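Local structure of putative molybdenum carrier protein (Syntrophus aciditrophicus SB, 3IMK) at residues T17-A22 and Q147-L152; A27-I32 and L152-L157; K40-L43 and G47-P50; G87-T92 and A135-G140; L104-D109 and E114-L119. The protein is a putative molybdenum carrier of unproven function, of the circularly permuted YpsA family of the SLOG superfamily, whose members probably bind nucleotide-like ligands. All coordinates share one frame; numbering follows the deposited sequence. Where two conformers were deposited one is given.

Contact 1: T17-A22 and Q147-L152; sequences TGADRA and QATMDL
A22 and T149 meet methyl to methyl where helix 19-29 packs against helix 145-157. The CB of A22 points at the other helix and lies 3.5 Å from CG2 of T149. T149 has its methyl anti to the backbone N and its hydroxyl beside that N (chi1 -64°). This turns CG2 onto A22 and lets OG1 lie along A19. OG1 of T149 is 3.9 Å from CA of A19, a van der Waals approach only. The hydroxyl's polar partner is the carbonyl O of I145, one turn back in its own helix.

The other partner of A22 is M150, a selenomethionine with two deposited conformers. In the conformer described here, its chain is bent at both chi2 and chi3. CG of M150 lies 3.8 Å from CB of A22. SE of M150 comes within 3.3 Å of the carbonyl O of A22, but this approach belongs to one conformer and is less certain. The same side chain also touches D25 and F26 on the next turn of helix 19-29.

The small A19 and A22 let the backbones come close: the CA atoms of A22 and M150 are 5.7 Å apart, and those of A19 and T149 are 5.9 Å apart. The contact is mostly apolar. The T149 hydroxyl can be buried here because its own helix satisfies it, and at this level segments 17-22 and 147-152 meet by close fit.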
# COMPACT_ATOMS: atom_id res chain seq x y z
N THR A 17 -8.49 -2.56 6.62
CA THR A 17 -9.50 -2.29 5.60
C THR A 17 -9.05 -1.05 4.80
O THR A 17 -8.14 -0.31 5.16
CB THR A 17 -10.86 -1.95 6.26
OG1 THR A 17 -10.65 -0.78 7.04
CG2 THR A 17 -11.34 -3.11 7.16
N GLY A 18 -9.72 -0.83 3.67
CA GLY A 18 -9.38 0.31 2.84
C GLY A 18 -8.26 0.08 1.86
O GLY A 18 -8.23 -0.92 1.19
N ALA A 19 -7.28 0.98 1.84
CA ALA A 19 -6.17 0.85 0.91
C ALA A 19 -5.39 -0.46 1.07
O ALA A 19 -5.07 -1.12 0.07
CB ALA A 19 -5.18 2.06 1.07
N ASP A 20 -5.05 -0.82 2.32
CA ASP A 20 -4.24 -2.04 2.52
C ASP A 20 -4.95 -3.27 1.90
O ASP A 20 -4.30 -4.18 1.33
CB ASP A 20 -4.06 -2.35 4.01
CG ASP A 20 -3.04 -1.51 4.74
OD1 ASP A 20 -2.39 -0.62 4.17
OD2 ASP A 20 -2.91 -1.81 5.97
N ARG A 21 -6.25 -3.39 2.15
CA ARG A 21 -7.02 -4.57 1.75
C ARG A 21 -7.18 -4.62 0.23
O ARG A 21 -7.00 -5.69 -0.41
CB ARG A 21 -8.36 -4.60 2.48
CG ARG A 21 -9.01 -6.01 2.48
CD ARG A 21 -8.26 -7.01 3.41
NE ARG A 21 -8.20 -6.62 4.82
CZ ARG A 21 -9.18 -6.81 5.70
NH1 ARG A 21 -10.30 -7.41 5.34
NH2 ARG A 21 -9.04 -6.41 6.96
N ALA A 22 -7.40 -3.44 -0.39
CA ALA A 22 -7.42 -3.37 -1.83
C ALA A 22 -6.10 -3.81 -2.43
O ALA A 22 -6.06 -4.49 -3.48
CB ALA A 22 -7.80 -1.95 -2.33
N GLN A 147 -12.16 1.01 -3.33
CA GLN A 147 -12.39 0.89 -4.78
C GLN A 147 -11.47 1.82 -5.58
O GLN A 147 -11.08 1.49 -6.70
CB GLN A 147 -13.84 1.14 -5.17
CG GLN A 147 -14.18 0.70 -6.60
CD GLN A 147 -13.91 -0.79 -6.84
OE1 GLN A 147 -14.33 -1.62 -6.03
NE2 GLN A 147 -13.18 -1.12 -7.91
N ALA A 148 -11.18 2.99 -5.03
CA ALA A 148 -10.27 3.89 -5.72
C ALA A 148 -8.89 3.25 -5.88
O ALA A 148 -8.23 3.39 -6.94
CB ALA A 148 -10.15 5.19 -4.94
N THR A 149 -8.44 2.58 -4.80
CA THR A 149 -7.17 1.84 -4.83
C THR A 149 -7.20 0.74 -5.89
O THR A 149 -6.27 0.59 -6.69
CB THR A 149 -6.83 1.31 -3.43
OG1 THR A 149 -6.63 2.45 -2.59
CG2 THR A 149 -5.54 0.51 -3.47
N MSE A 150 -8.28 -0.07 -5.90
CA MSE A 150 -8.42 -1.11 -6.94
C MSE A 150 -8.33 -0.50 -8.34
O MSE A 150 -7.64 -1.04 -9.21
CB MSE A 150 -9.73 -1.91 -6.78
CG MSE A 150 -9.85 -2.68 -5.46
SE MSE A 150 -8.69 -4.19 -5.41
CE MSE A 150 -9.47 -5.42 -6.72
N ASP A 151 -9.07 0.58 -8.56
CA ASP A 151 -9.19 1.18 -9.88
C ASP A 151 -7.83 1.75 -10.30
O ASP A 151 -7.42 1.60 -11.45
CB ASP A 151 -10.25 2.29 -9.88
CG ASP A 151 -11.66 1.81 -9.71
OD1 ASP A 151 -11.90 0.59 -9.84
OD2 ASP A 151 -12.56 2.68 -9.44
N LEU A 152 -7.12 2.38 -9.36
CA LEU A 152 -5.80 2.93 -9.64
C LEU A 152 -4.80 1.81 -10.03
O LEU A 152 -4.03 1.93 -11.00
CB LEU A 152 -5.28 3.72 -8.42
CG LEU A 152 -3.86 4.28 -8.50
CD1 LEU A 152 -3.71 5.19 -9.73
CD2 LEU A 152 -3.58 5.05 -7.22

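Contact 2: A27-I32 and L152-L157; sequences AIKHHI and LLEVFL
One carboxylate oxygen, OE2 of E154, is gripped by both K29 and H30. The site joins the C-terminal end of helix 19-29, closed by a Schellman motif, to the last turn of helix 145-157. NZ of K29 lies 2.7 Å from OE2 of E154 in a salt bridge. NE2 of H30 donates to the same OE2 of E154 at 2.6 Å, and the bond is nearly straight (172°). The oxygen sits at the edge of the imidazole, in the ring plane. The ring and carboxylate planes are 53° apart, and the two donors reach OE2 from opposite faces of the carboxylate. A lysine and a short histidine bond on one oxygen would probably favour the charged carboxylate.

The chain shapes bring these groups together. K29 is extended, with CG anti to the backbone N, and crosses E154 at about a right angle. E154 is bent at chi2 (-78°), which carries its end over to the other segment.

Further out, the ring of H30 stacks with F26, which also touches E154 and L157. The helix ends as H31 N bonds to I28 O and I32 N bonds to A27 O. The turn brings I32 round to face L157. These two form the apolar side of the contact, where CD1 of I32 is 4.0 Å from CD1 of L157.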
# COMPACT_ATOMS: atom_id res chain seq x y z
N ALA A 27 -3.49 -7.83 -5.71
CA ALA A 27 -2.39 -8.79 -5.93
C ALA A 27 -2.97 -10.18 -6.21
O ALA A 27 -2.55 -10.88 -7.14
CB ALA A 27 -1.44 -8.83 -4.73
N ILE A 28 -3.91 -10.62 -5.38
CA ILE A 28 -4.53 -11.94 -5.55
C ILE A 28 -5.21 -12.08 -6.93
O ILE A 28 -4.96 -13.06 -7.65
CB ILE A 28 -5.50 -12.21 -4.39
CG1 ILE A 28 -4.71 -12.40 -3.07
CG2 ILE A 28 -6.37 -13.49 -4.64
CD1 ILE A 28 -5.51 -12.31 -1.79
N LYS A 29 -5.97 -11.06 -7.31
CA LYS A 29 -6.69 -11.07 -8.59
C LYS A 29 -5.72 -11.20 -9.77
O LYS A 29 -5.99 -11.92 -10.74
CB LYS A 29 -7.54 -9.79 -8.70
CG LYS A 29 -8.36 -9.63 -9.97
CD LYS A 29 -9.17 -8.33 -9.85
CE LYS A 29 -9.79 -7.85 -11.16
NZ LYS A 29 -10.22 -6.43 -10.94
N HIS A 30 -4.56 -10.57 -9.69
CA HIS A 30 -3.56 -10.58 -10.77
C HIS A 30 -2.39 -11.55 -10.58
O HIS A 30 -1.42 -11.55 -11.35
CB HIS A 30 -3.08 -9.17 -11.05
CG HIS A 30 -4.19 -8.31 -11.58
ND1 HIS A 30 -4.46 -8.24 -12.93
CD2 HIS A 30 -5.16 -7.61 -10.95
CE1 HIS A 30 -5.51 -7.45 -13.11
NE2 HIS A 30 -5.95 -7.05 -11.93
N HIS A 31 -2.54 -12.43 -9.60
CA HIS A 31 -1.53 -13.44 -9.26
C HIS A 31 -0.14 -12.82 -9.09
O HIS A 31 0.88 -13.42 -9.51
CB HIS A 31 -1.50 -14.60 -10.27
CG HIS A 31 -0.85 -15.83 -9.71
ND1 HIS A 31 -1.44 -16.59 -8.72
CD2 HIS A 31 0.31 -16.48 -10.03
CE1 HIS A 31 -0.66 -17.62 -8.43
NE2 HIS A 31 0.41 -17.58 -9.20
N ILE A 32 -0.10 -11.68 -8.43
CA ILE A 32 1.16 -11.08 -8.00
C ILE A 32 1.42 -11.57 -6.57
O ILE A 32 0.50 -11.51 -5.74
CB ILE A 32 1.08 -9.54 -8.02
CG1 ILE A 32 0.78 -9.06 -9.45
CG2 ILE A 32 2.36 -8.91 -7.46
CD1 ILE A 32 0.47 -7.56 -9.54
N LEU A 152 -7.12 2.38 -9.36
CA LEU A 152 -5.80 2.93 -9.64
C LEU A 152 -4.80 1.81 -10.03
O LEU A 152 -4.03 1.93 -11.00
CB LEU A 152 -5.28 3.72 -8.42
CG LEU A 152 -3.86 4.28 -8.50
CD1 LEU A 152 -3.71 5.19 -9.73
CD2 LEU A 152 -3.58 5.05 -7.22
N LEU A 153 -4.76 0.76 -9.22
CA LEU A 153 -3.84 -0.34 -9.50
C LEU A 153 -4.15 -1.02 -10.83
O LEU A 153 -3.23 -1.46 -11.55
CB LEU A 153 -3.81 -1.32 -8.32
CG LEU A 153 -3.22 -0.75 -7.02
CD1 LEU A 153 -3.37 -1.78 -5.87
CD2 LEU A 153 -1.79 -0.29 -7.17
N GLU A 154 -5.43 -1.10 -11.16
CA GLU A 154 -5.80 -1.65 -12.46
C GLU A 154 -5.20 -0.86 -13.62
O GLU A 154 -4.74 -1.44 -14.60
CB GLU A 154 -7.30 -1.79 -12.59
CG GLU A 154 -7.85 -2.93 -11.71
CD GLU A 154 -7.64 -4.39 -12.29
OE1 GLU A 154 -7.39 -4.55 -13.51
OE2 GLU A 154 -7.80 -5.35 -11.48
N VAL A 155 -5.23 0.46 -13.52
CA VAL A 155 -4.63 1.27 -14.61
C VAL A 155 -3.12 1.15 -14.60
O VAL A 155 -2.50 1.02 -15.66
CB VAL A 155 -5.07 2.78 -14.54
CG1 VAL A 155 -4.40 3.60 -15.66
CG2 VAL A 155 -6.62 2.91 -14.57
N PHE A 156 -2.53 1.14 -13.40
CA PHE A 156 -1.09 0.99 -13.26
C PHE A 156 -0.54 -0.34 -13.79
O PHE A 156 0.47 -0.34 -14.50
CB PHE A 156 -0.70 1.26 -11.77
CG PHE A 156 0.72 0.90 -11.41
CD1 PHE A 156 1.78 1.33 -12.18
CD2 PHE A 156 0.97 0.20 -10.26
CE1 PHE A 156 3.09 0.95 -11.85
CE2 PHE A 156 2.27 -0.15 -9.89
CZ PHE A 156 3.32 0.24 -10.70
N LEU A 157 -1.19 -1.46 -13.43
CA LEU A 157 -0.62 -2.84 -13.68
C LEU A 157 -1.49 -3.81 -14.46
O LEU A 157 -1.05 -4.94 -14.73
CB LEU A 157 -0.32 -3.53 -12.36
CG LEU A 157 0.85 -2.97 -11.58
CD1 LEU A 157 0.91 -3.63 -10.20
CD2 LEU A 157 2.16 -3.12 -12.39

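Contact 3: K40-L43 and G47-P50; sequences KGRL and GRVP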
# COMPACT_ATOMS: atom_id res chain seq x y z
N LYS A 40 0.00 -8.51 16.03
CA LYS A 40 -0.31 -9.75 16.71
C LYS A 40 -1.83 -9.91 16.77
O LYS A 40 -2.55 -8.96 17.04
CB LYS A 40 0.29 -9.77 18.10
CG LYS A 40 0.18 -11.10 18.79
CD LYS A 40 0.71 -11.01 20.22
CE LYS A 40 -0.20 -10.24 21.20
NZ LYS A 40 0.26 -10.41 22.62
N GLY A 41 -2.32 -11.11 16.47
CA GLY A 41 -3.76 -11.38 16.46
C GLY A 41 -4.46 -10.99 15.16
O GLY A 41 -5.65 -11.17 15.01
N ARG A 42 -3.68 -10.50 14.19
CA ARG A 42 -4.22 -10.09 12.90
C ARG A 42 -5.29 -8.99 13.04
O ARG A 42 -6.28 -8.94 12.31
CB ARG A 42 -4.76 -11.28 12.07
CG ARG A 42 -3.89 -12.48 12.01
CD ARG A 42 -4.64 -13.64 11.36
NE ARG A 42 -5.01 -13.42 9.97
CZ ARG A 42 -4.21 -13.72 8.94
NH1 ARG A 42 -2.97 -14.13 9.13
NH2 ARG A 42 -4.64 -13.55 7.71
N LEU A 43 -5.06 -8.07 13.97
CA LEU A 43 -6.08 -7.08 14.26
C LEU A 43 -6.28 -6.09 13.12
O LEU A 43 -5.30 -5.65 12.47
CB LEU A 43 -5.80 -6.32 15.55
CG LEU A 43 -5.57 -7.21 16.76
CD1 LEU A 43 -5.27 -6.32 18.03
CD2 LEU A 43 -6.73 -8.16 17.05
N GLY A 47 -12.54 -6.65 12.25
CA GLY A 47 -12.19 -7.94 12.78
C GLY A 47 -10.93 -8.55 12.21
O GLY A 47 -10.29 -7.99 11.33
N ARG A 48 -10.57 -9.69 12.77
CA ARG A 48 -9.39 -10.48 12.43
C ARG A 48 -9.24 -10.54 10.88
O ARG A 48 -10.18 -10.89 10.18
CB ARG A 48 -9.56 -11.88 13.02
CG ARG A 48 -8.34 -12.78 12.91
CD ARG A 48 -8.61 -14.14 13.54
NE ARG A 48 -7.52 -15.08 13.30
CZ ARG A 48 -6.43 -15.17 14.05
NH1 ARG A 48 -6.27 -14.39 15.11
NH2 ARG A 48 -5.50 -16.08 13.76
N VAL A 49 -8.08 -10.19 10.36
CA VAL A 49 -7.89 -10.25 8.90
C VAL A 49 -8.15 -11.71 8.48
O VAL A 49 -7.56 -12.63 9.03
CB VAL A 49 -6.45 -9.83 8.46
CG1 VAL A 49 -6.30 -9.98 6.94
CG2 VAL A 49 -6.08 -8.39 8.90
N PRO A 50 -9.05 -11.92 7.49
CA PRO A 50 -9.42 -13.30 7.13
C PRO A 50 -8.22 -14.21 6.86
O PRO A 50 -7.21 -13.77 6.32
CB PRO A 50 -10.30 -13.12 5.91
CG PRO A 50 -10.95 -11.80 6.13
CD PRO A 50 -9.87 -10.94 6.78
O HOH W 1 -7.82 -11.86 16.46
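The guanidinium of R42 presents its edge to two carbonyls, while that of R48 has the CD of R42 over one face, toward the rim. CD of R42 lies 3.5 Å from NH2 of R48, and the two guanidinium planes are 38° apart. At the edge of the R48 group, in its plane, sits a water. It donates to the O of G41 at 2.7 Å and accepts a longer bond from NH1 of R48. NH2 of R48 forms a salt bridge with E51.

R42 ties the loop to itself, as a side chain-to-backbone link within one long connection. Its NE donates to the O of V49 at 2.8 Å, with the acceptor in the guanidinium plane and an N-H...O angle of 164°. Its NH2 reaches the O of P50 at 2.9 Å, from above that carbonyl's plane and with a more bent angle. The side chain is bent at chi3 (64°), which swings this edge toward the two carbonyls. NH2 is also bonded to the O of Y53. The backbone closes the contact from the other end, where V49 N donates to the O of R42 at 2.9 Å, in the carbonyl plane. CG2 of V49 packs 3.5 Å from the same O of R42.

Both segments lie between strands 34-38 and 56-57. R42 touches E57 of the edge strand 56-57. V49 and P50 rest on R21 of helix 19-29.

Contact 4: G87-T92 and A135-G140; sequences GGSALT and AGPRAG
The N-terminal part of helix 87-98 lies against the chain as it leaves strand 131-135, and S89 and G136 come closest, with CA atoms 5.2 Å apart. Segment 135-140 is extended here: A135 keeps strand angles and G136 takes a phi of 163°, a value open to glycine. In the helix, L91 N bonds to G87 O and T92 N to G88 O.

S89 points at segment 135-140. With OG anti to the carbonyl carbon (chi1 -62°), its hydroxyl stands over the face of the G136-P137 peptide. OG of S89 is 3.1 Å from C of G136 and 3.5 Å from CD of P137. The proline N has no hydrogen to give, so the approach is one of contact only.

This is the C-terminal edge of a parallel sheet in a Rossmann-like fold, where loops and helix starts commonly form a pocket. A glycerol, probably from the crystallisation liquor, is bonded to the O of G136 and lies near A135.

One turn on, T92 packs CG2 3.9 Å from CB of A135. Its OG1 donates to G88 O at 2.9 Å. T92 N reaches that oxygen from the opposite face of the carbonyl plane. T92 also touches T67 and V71 of helix 63-72.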
# COMPACT_ATOMS: atom_id res chain seq x y z
N GLY A 87 -3.18 10.70 10.53
CA GLY A 87 -3.21 9.43 11.21
C GLY A 87 -2.15 8.45 10.70
O GLY A 87 -1.00 8.86 10.46
N GLY A 88 -2.53 7.18 10.57
CA GLY A 88 -1.59 6.13 10.20
C GLY A 88 -0.91 6.37 8.86
O GLY A 88 0.24 5.98 8.68
N SER A 89 -1.65 6.96 7.92
CA SER A 89 -1.08 7.24 6.60
C SER A 89 0.01 8.30 6.69
O SER A 89 1.02 8.20 6.01
CB SER A 89 -2.17 7.64 5.61
OG SER A 89 -3.11 6.59 5.41
N ALA A 90 -0.21 9.34 7.51
CA ALA A 90 0.82 10.36 7.71
C ALA A 90 2.06 9.76 8.40
O ALA A 90 3.19 10.14 8.09
CB ALA A 90 0.27 11.55 8.51
N LEU A 91 1.82 8.85 9.34
CA LEU A 91 2.91 8.14 10.06
C LEU A 91 3.71 7.30 9.07
O LEU A 91 4.93 7.23 9.14
CB LEU A 91 2.35 7.23 11.13
CG LEU A 91 3.38 6.56 12.04
CD1 LEU A 91 4.25 7.58 12.78
CD2 LEU A 91 2.66 5.57 12.98
N THR A 92 3.00 6.65 8.14
CA THR A 92 3.68 5.85 7.10
C THR A 92 4.71 6.71 6.38
O THR A 92 5.83 6.31 6.17
CB THR A 92 2.67 5.24 6.10
OG1 THR A 92 1.73 4.43 6.80
CG2 THR A 92 3.33 4.47 4.99
N ALA A 135 -0.15 1.60 1.17
CA ALA A 135 -0.76 2.08 2.40
C ALA A 135 -1.80 3.13 2.12
O ALA A 135 -1.83 3.77 1.08
CB ALA A 135 0.37 2.67 3.31
N GLY A 136 -2.63 3.39 3.12
CA GLY A 136 -3.62 4.45 3.04
C GLY A 136 -4.69 4.27 4.11
O GLY A 136 -4.61 3.35 4.96
N PRO A 137 -5.67 5.18 4.12
CA PRO A 137 -6.67 5.15 5.22
C PRO A 137 -7.54 3.88 5.29
O PRO A 137 -7.71 3.15 4.28
CB PRO A 137 -7.58 6.34 4.94
CG PRO A 137 -6.82 7.18 3.98
CD PRO A 137 -5.82 6.34 3.23
N ARG A 138 -8.02 3.58 6.48
CA ARG A 138 -8.98 2.50 6.69
C ARG A 138 -10.32 2.88 6.09
O ARG A 138 -10.64 4.08 5.92
CB ARG A 138 -9.10 2.18 8.18
CG ARG A 138 -9.74 3.31 9.03
CD ARG A 138 -9.67 2.92 10.48
NE ARG A 138 -9.87 4.03 11.43
CZ ARG A 138 -11.03 4.48 11.86
NH1 ARG A 138 -12.16 3.93 11.48
NH2 ARG A 138 -11.06 5.47 12.74
N ALA A 139 -11.12 1.88 5.79
CA ALA A 139 -12.43 2.11 5.16
C ALA A 139 -13.35 2.97 5.99
O ALA A 139 -14.15 3.74 5.45
CB ALA A 139 -13.11 0.78 4.81
N GLY A 140 -13.29 2.81 7.30
CA GLY A 140 -14.11 3.66 8.17
C GLY A 140 -13.80 5.14 8.10
O GLY A 140 -14.64 5.99 8.51

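Contact 5: L104-D109 and E114-L119; sequences LHIDLD and EDAATL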
# COMPACT_ATOMS: atom_id res chain seq x y z
N LEU A 104 5.86 7.67 -2.51
CA LEU A 104 5.01 8.46 -3.35
C LEU A 104 3.65 8.51 -2.74
O LEU A 104 3.03 7.47 -2.54
CB LEU A 104 4.96 7.85 -4.76
CG LEU A 104 4.03 8.51 -5.78
CD1 LEU A 104 4.38 9.99 -5.99
CD2 LEU A 104 4.03 7.76 -7.12
N HIS A 105 3.13 9.70 -2.49
CA HIS A 105 1.78 9.90 -2.04
C HIS A 105 0.94 10.39 -3.23
O HIS A 105 1.23 11.45 -3.77
CB HIS A 105 1.72 10.99 -0.93
CG HIS A 105 0.31 11.40 -0.58
ND1 HIS A 105 -0.02 12.66 -0.11
CD2 HIS A 105 -0.84 10.68 -0.61
CE1 HIS A 105 -1.33 12.71 0.09
NE2 HIS A 105 -1.85 11.52 -0.17
N ILE A 106 -0.07 9.60 -3.58
CA ILE A 106 -1.09 9.94 -4.56
C ILE A 106 -2.33 10.41 -3.80
O ILE A 106 -2.96 9.64 -3.09
CB ILE A 106 -1.42 8.76 -5.47
CG1 ILE A 106 -0.21 8.39 -6.32
CG2 ILE A 106 -2.65 9.05 -6.37
CD1 ILE A 106 0.34 9.52 -7.27
N ASP A 107 -2.71 11.68 -4.02
CA ASP A 107 -3.91 12.27 -3.46
C ASP A 107 -4.94 12.30 -4.62
O ASP A 107 -4.86 13.12 -5.53
CB ASP A 107 -3.62 13.67 -2.92
CG ASP A 107 -4.84 14.35 -2.34
OD1 ASP A 107 -5.99 13.86 -2.53
OD2 ASP A 107 -4.68 15.36 -1.63
N LEU A 108 -5.90 11.38 -4.56
CA LEU A 108 -6.88 11.21 -5.62
C LEU A 108 -7.97 12.26 -5.59
O LEU A 108 -8.87 12.20 -6.42
CB LEU A 108 -7.45 9.78 -5.59
CG LEU A 108 -6.49 8.69 -6.03
CD1 LEU A 108 -7.13 7.31 -5.88
CD2 LEU A 108 -5.96 8.87 -7.44
N ASP A 109 -7.85 13.25 -4.70
CA ASP A 109 -8.61 14.50 -4.88
C ASP A 109 -7.89 15.53 -5.76
O ASP A 109 -8.50 16.53 -6.18
CB ASP A 109 -8.96 15.18 -3.55
CG ASP A 109 -10.06 14.48 -2.78
OD1 ASP A 109 -10.73 13.55 -3.30
OD2 ASP A 109 -10.28 14.87 -1.60
N GLU A 114 -5.92 7.98 -13.91
CA GLU A 114 -5.10 7.71 -15.09
C GLU A 114 -3.76 8.40 -14.99
O GLU A 114 -2.74 7.83 -15.32
CB GLU A 114 -5.81 8.16 -16.36
CG GLU A 114 -7.11 7.41 -16.63
CD GLU A 114 -8.35 8.05 -15.99
OE1 GLU A 114 -8.24 8.98 -15.18
OE2 GLU A 114 -9.50 7.62 -16.33
N ASP A 115 -3.75 9.64 -14.60
CA ASP A 115 -2.49 10.42 -14.52
C ASP A 115 -1.62 9.92 -13.34
O ASP A 115 -0.38 9.84 -13.42
CB ASP A 115 -2.81 11.91 -14.43
CG ASP A 115 -3.59 12.43 -15.69
OD1 ASP A 115 -3.42 11.85 -16.74
OD2 ASP A 115 -4.23 13.44 -15.58
N ALA A 116 -2.28 9.57 -12.24
CA ALA A 116 -1.57 8.97 -11.13
C ALA A 116 -0.83 7.70 -11.53
O ALA A 116 0.27 7.44 -11.07
CB ALA A 116 -2.53 8.67 -9.94
N ALA A 117 -1.49 6.86 -12.33
CA ALA A 117 -0.86 5.61 -12.78
C ALA A 117 0.45 5.91 -13.52
O ALA A 117 1.45 5.20 -13.33
CB ALA A 117 -1.82 4.81 -13.68
N THR A 118 0.44 6.96 -14.34
CA THR A 118 1.68 7.40 -15.03
C THR A 118 2.77 7.77 -14.04
O THR A 118 3.94 7.35 -14.17
CB THR A 118 1.39 8.52 -15.96
OG1 THR A 118 0.51 8.03 -16.97
CG2 THR A 118 2.68 9.11 -16.64
N LEU A 119 2.41 8.56 -13.03
CA LEU A 119 3.36 8.91 -11.99
C LEU A 119 3.93 7.69 -11.25
O LEU A 119 5.13 7.66 -10.92
CB LEU A 119 2.78 9.90 -10.97
CG LEU A 119 2.95 11.39 -11.23
CD1 LEU A 119 2.81 11.86 -12.65
CD2 LEU A 119 2.09 12.23 -10.27
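I106 and A116 form the tight part of this contact. CG2 of I106 lies 3.6 Å from CB of A116, and its CD1 is 4.0 Å from the same methyl. With CG2 anti to the backbone N and CG1 beside it (chi1 -65°), both branches of the isoleucine face the alanine methyl from one side. The small alanine allows the CA atoms of I106 and A116 to come within 6.7 Å. L152 of helix 145-157 also packs on A116.

The packing thins out to either end. L108 reaches back with CD2 at 4.2 Å from CB of A116. At the other end CD2 of L104 lies 4.0 Å from the O of L119. The side chain of L119 is exposed, and its CD2 stays 4.4 Å from CD1 of I106. The side chains that meet are apolar; L104 touches the L119 backbone. At the end of the strand, D107 OD1 accepts from D109 N in an Asx turn and also from G83 N.

Strand 104-107 and helix segment 114-119 run antiparallel, at 174°, with their axes 9.7 Å apart. Strand 103-107 is an edge of the parallel sheet, and the chain turns back along it as helix 113-126. This is the strand-then-helix unit of a Rossmann-like alpha/beta fold.

In the fold
All five contacts lie within one SLOG-family domain built on a six-stranded parallel sheet. Contacts 1 and 2 share helices 19-29 and 145-157 and residue L152, with centres 11 Å apart. Contacts 3, 4 and 5 are nested inside the loop that they close. Contact 3 closes before contact 4 opens, and contact 5 is nested inside contact 4. Contact 5 touches contacts 1 and 2 through A116 and A117. Contact 4 touches contact 1, where A19 N and T17 OG1 probably bond to P137 O and A139 N. Contact 3 meets contact 1 through R21. Contacts 3 and 5 lie 29 Å apart, near the two edges of the sheet. So the first and last helices of the chain lie side by side.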